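Local coordinates for protein beta-galactosidase (Bacteroides thetaiotaomicron, PDB 5MT2) that probably hydrolyses beta-linked galactosides, with a five-bladed beta-propeller as its catalytic fold, at residues 354-359 with 373-378. Sequence-based numbering, arbitrary orientation.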
ATOM      1  N   ALA A 354      -0.193 -16.390 -14.925  1.00 13.93           N
ATOM      2  CA  ALA A 354      -0.944 -17.394 -14.184  1.00 14.17           C
ATOM      3  C   ALA A 354      -1.664 -16.827 -12.963  1.00 13.16           C
ATOM      4  O   ALA A 354      -2.371 -17.551 -12.275  1.00 15.03           O
ATOM      5  CB  ALA A 354      -0.035 -18.545 -13.774  1.00 15.56           C
ATOM      6  N   GLU A 355      -1.460 -15.534 -12.701  1.00 12.82           N
ATOM      7  CA  GLU A 355      -2.068 -14.806 -11.591  1.00 13.59           C
ATOM      8  C   GLU A 355      -1.547 -15.276 -10.244  1.00 12.11           C
ATOM      9  O   GLU A 355      -2.166 -15.046  -9.221  1.00 12.87           O
ATOM     10  CB  GLU A 355      -3.598 -14.790 -11.694  1.00 16.93           C
ATOM     11  CG  GLU A 355      -3.987 -14.088 -12.991  1.00 20.61           C
ATOM     12  CD  GLU A 355      -5.455 -13.783 -13.160  1.00 27.91           C
ATOM     13  OE1 GLU A 355      -5.777 -13.108 -14.157  1.00 37.64           O
ATOM     14  OE2 GLU A 355      -6.280 -14.191 -12.328  1.00 35.12           O
ATOM     15  N   GLN A 356      -0.349 -15.857 -10.253  1.00 11.14           N
ATOM     16  CA  GLN A 356       0.378 -16.103  -9.017  1.00 11.23           C
ATOM     17  C   GLN A 356       0.846 -14.735  -8.532  1.00 10.96           C
ATOM     18  O   GLN A 356       1.186 -13.895  -9.349  1.00 11.72           O
ATOM     19  CB  GLN A 356       1.547 -17.039  -9.223  1.00 11.08           C
ATOM     20  CG  GLN A 356       1.134 -18.396  -9.784  1.00 12.15           C
ATOM     21  CD  GLN A 356       2.295 -19.263 -10.114  1.00 11.65           C
ATOM     22  OE1 GLN A 356       3.226 -18.834 -10.778  1.00 12.58           O
ATOM     23  NE2 GLN A 356       2.282 -20.490  -9.606  1.00 13.49           N
ATOM     24  N   ARG A 357       0.786 -14.512  -7.224  1.00  9.06           N
ATOM     25  CA  ARG A 357       0.901 -13.186  -6.656  1.00  9.75           C
ATOM     26  C   ARG A 357       1.738 -13.254  -5.384  1.00  8.88           C
ATOM     27  O   ARG A 357       1.388 -13.984  -4.440  1.00  9.36           O
ATOM     28  CB  ARG A 357      -0.487 -12.628  -6.342  1.00  9.69           C
ATOM     29  CG  ARG A 357      -0.469 -11.247  -5.710  1.00  9.87           C
ATOM     30  CD  ARG A 357      -1.822 -10.589  -5.573  1.00 10.54           C
ATOM     31  NE  ARG A 357      -2.527 -10.348  -6.839  1.00 11.18           N
ATOM     32  CZ  ARG A 357      -2.885  -9.159  -7.347  1.00 10.59           C
ATOM     33  NH1 ARG A 357      -2.602  -8.016  -6.744  1.00 11.55           N
ATOM     34  NH2 ARG A 357      -3.570  -9.102  -8.494  1.00 12.04           N
ATOM     35  N   GLY A 358       2.835 -12.509  -5.360  1.00  8.72           N
ATOM     36  CA  GLY A 358       3.710 -12.423  -4.207  1.00  9.81           C
ATOM     37  C   GLY A 358       4.418 -11.094  -4.154  1.00  9.00           C
ATOM     38  O   GLY A 358       4.142 -10.199  -4.943  1.00 10.00           O
ATOM     39  N   ILE A 359       5.353 -10.971  -3.217  1.00  8.85           N
ATOM     40  CA  ILE A 359       6.052  -9.707  -2.999  1.00  9.28           C
ATOM     41  C   ILE A 359       7.505  -9.891  -3.427  1.00  9.46           C
ATOM     42  O   ILE A 359       8.161 -10.861  -3.021  1.00  9.41           O
ATOM     43  CB  ILE A 359       5.940  -9.262  -1.530  1.00 10.47           C
ATOM     44  CG1 ILE A 359       4.492  -8.852  -1.252  1.00 10.82           C
ATOM     45  CG2 ILE A 359       6.913  -8.115  -1.229  1.00  9.75           C
ATOM     46  CD1 ILE A 359       4.155  -8.712   0.216  1.00 11.46           C
ATOM     47  N   ARG A 373      10.862 -18.892  -5.438  1.00 12.61           N
ATOM     48  CA  ARG A 373      10.091 -19.046  -6.656  1.00 12.67           C
ATOM     49  C   ARG A 373       8.635 -19.285  -6.323  1.00 12.54           C
ATOM     50  O   ARG A 373       8.312 -19.849  -5.278  1.00 13.78           O
ATOM     51  CB  ARG A 373      10.608 -20.249  -7.462  1.00 13.39           C
ATOM     52  CG  ARG A 373      12.014 -20.055  -8.022  1.00 14.61           C
ATOM     53  CD  ARG A 373      12.051 -18.958  -9.064  1.00 15.83           C
ATOM     54  NE  ARG A 373      13.332 -18.833  -9.718  1.00 15.72           N
ATOM     55  CZ  ARG A 373      14.423 -18.265  -9.201  1.00 17.15           C
ATOM     56  NH1 ARG A 373      14.417 -17.713  -7.977  1.00 17.51           N
ATOM     57  NH2 ARG A 373      15.537 -18.232  -9.918  1.00 19.20           N
ATOM     58  N   PHE A 374       7.748 -18.886  -7.224  1.00 11.95           N
ATOM     59  CA  PHE A 374       6.389 -19.378  -7.190  1.00 12.01           C
ATOM     60  C   PHE A 374       6.348 -20.898  -7.424  1.00 13.20           C
ATOM     61  O   PHE A 374       7.236 -21.469  -8.065  1.00 14.83           O
ATOM     62  CB  PHE A 374       5.554 -18.728  -8.295  1.00 11.07           C
ATOM     63  CG  PHE A 374       5.184 -17.269  -8.052  1.00 10.36           C
ATOM     64  CD1 PHE A 374       4.523 -16.854  -6.911  1.00 11.16           C
ATOM     65  CD2 PHE A 374       5.384 -16.343  -9.050  1.00 11.03           C
ATOM     66  CE1 PHE A 374       4.156 -15.532  -6.745  1.00 10.82           C
ATOM     67  CE2 PHE A 374       5.007 -15.018  -8.889  1.00 10.73           C
ATOM     68  CZ  PHE A 374       4.390 -14.618  -7.734  1.00 11.23           C
ATOM     69  N   PRO A 375       5.274 -21.547  -6.948  1.00 12.85           N
ATOM     70  CA  PRO A 375       5.121 -22.941  -7.285  1.00 13.91           C
ATOM     71  C   PRO A 375       4.758 -23.071  -8.763  1.00 13.63           C
ATOM     72  O   PRO A 375       4.566 -22.066  -9.456  1.00 14.51           O
ATOM     73  CB  PRO A 375       3.967 -23.396  -6.400  1.00 16.27           C
ATOM     74  CG  PRO A 375       3.217 -22.171  -6.026  1.00 15.94           C
ATOM     75  CD  PRO A 375       4.192 -21.035  -6.086  1.00 13.25           C
ATOM     76  N   LYS A 376       4.696 -24.305  -9.254  1.00 14.71           N
ATOM     77  CA  LYS A 376       4.274 -24.503 -10.642  1.00 16.99           C
ATOM     78  C   LYS A 376       2.844 -23.986 -10.796  1.00 15.45           C
ATOM     79  O   LYS A 376       2.014 -24.246  -9.938  1.00 14.96           O
ATOM     80  CB  LYS A 376       4.359 -25.980 -11.044  1.00 19.24           C
ATOM     81  CG  LYS A 376       5.770 -26.561 -11.028  1.00 25.45           C
ATOM     82  CD  LYS A 376       6.714 -25.925 -12.045  1.00 29.03           C
ATOM     83  CE  LYS A 376       8.102 -26.531 -11.908  1.00 32.02           C
ATOM     84  NZ  LYS A 376       9.100 -25.849 -12.777  1.00 35.77           N
ATOM     85  N   PRO A 377       2.566 -23.235 -11.880  1.00 16.36           N
ATOM     86  CA  PRO A 377       1.215 -22.754 -12.120  1.00 15.85           C
ATOM     87  C   PRO A 377       0.280 -23.847 -12.573  1.00 14.71           C
ATOM     88  O   PRO A 377       0.726 -24.865 -13.125  1.00 16.51           O
ATOM     89  CB  PRO A 377       1.381 -21.722 -13.246  1.00 18.41           C
ATOM     90  CG  PRO A 377       2.642 -22.071 -13.911  1.00 21.47           C
ATOM     91  CD  PRO A 377       3.508 -22.805 -12.935  1.00 19.23           C
ATOM     92  N   GLU A 378      -1.010 -23.622 -12.383  1.00 14.46           N
ATOM     93  CA  GLU A 378      -2.039 -24.458 -12.994  1.00 15.63           C
ATOM     94  C   GLU A 378      -2.250 -24.166 -14.480  1.00 17.94           C
ATOM     95  O   GLU A 378      -1.937 -23.090 -14.974  1.00 20.15           O
ATOM     96  CB  GLU A 378      -3.360 -24.326 -12.250  1.00 16.95           C
ATOM     97  CG  GLU A 378      -3.244 -24.758 -10.797  1.00 17.04           C
ATOM     98  CD  GLU A 378      -4.570 -25.022 -10.104  1.00 16.17           C
ATOM     99  OE1 GLU A 378      -5.652 -25.024 -10.763  1.00 18.34           O
ATOM    100  OE2 GLU A 378      -4.510 -25.270  -8.892  1.00 16.78           O
TER
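The Phe374 ring carries Gln356 on one face: CB of Gln356 stands almost squarely over its centre, 3.7 Å from the ring centroid, in a CH-pi contact. At the ring edge, near its plane, lies the backbone of Gly358, whose N is 3.5 Å from Phe374 CZ. Arg357 N meets Phe374 CE1 obliquely at 3.6 Å. Having no beta carbon, Gly358 lets the Phe374 ring come close to the backbone. Gln356 has CG anti to its carbonyl carbon (chi1 -59°), and beyond CG the chain runs extended past the ring in the direction opposite to the Phe374 side chain. The amide is turned 36° from the ring plane, and its OE1 lies 3.4 Å from Phe374 CB. Its NE2 donates a fairly straight hydrogen bond to Pro375 O (2.8 Å, 160° at the hydrogen); the acceptor lies near the amide plane, but the donor stands above the carbonyl plane. Asn352 ND2 bonds to OE1, so both ends of this buried amide are gripped and its rotation is fixed. The fold is a beta-propeller, and 354-359 leads into the third strand of its last blade, which the N-terminal strand 45-51 completes in the Velcro manner; 373-378 belongs to the C-terminal tail folded back beside it. Replacing Phe374 by an alanine would probably strip the cover from Gln356 CB and the Gly358 backbone, opening a gap between tail and blade. Farther along the tail, Pro377 CB meets Ala354 CB at 3.5 Å, extending the apolar contact beyond the amide. Arg357 starts out away from the tail, and its NH1 reaches across to the neighbouring blade, to a salt bridge with Asp61 OD2 on strand 59-68. Pro53 and Asn352 also touch the Phe374 side chain.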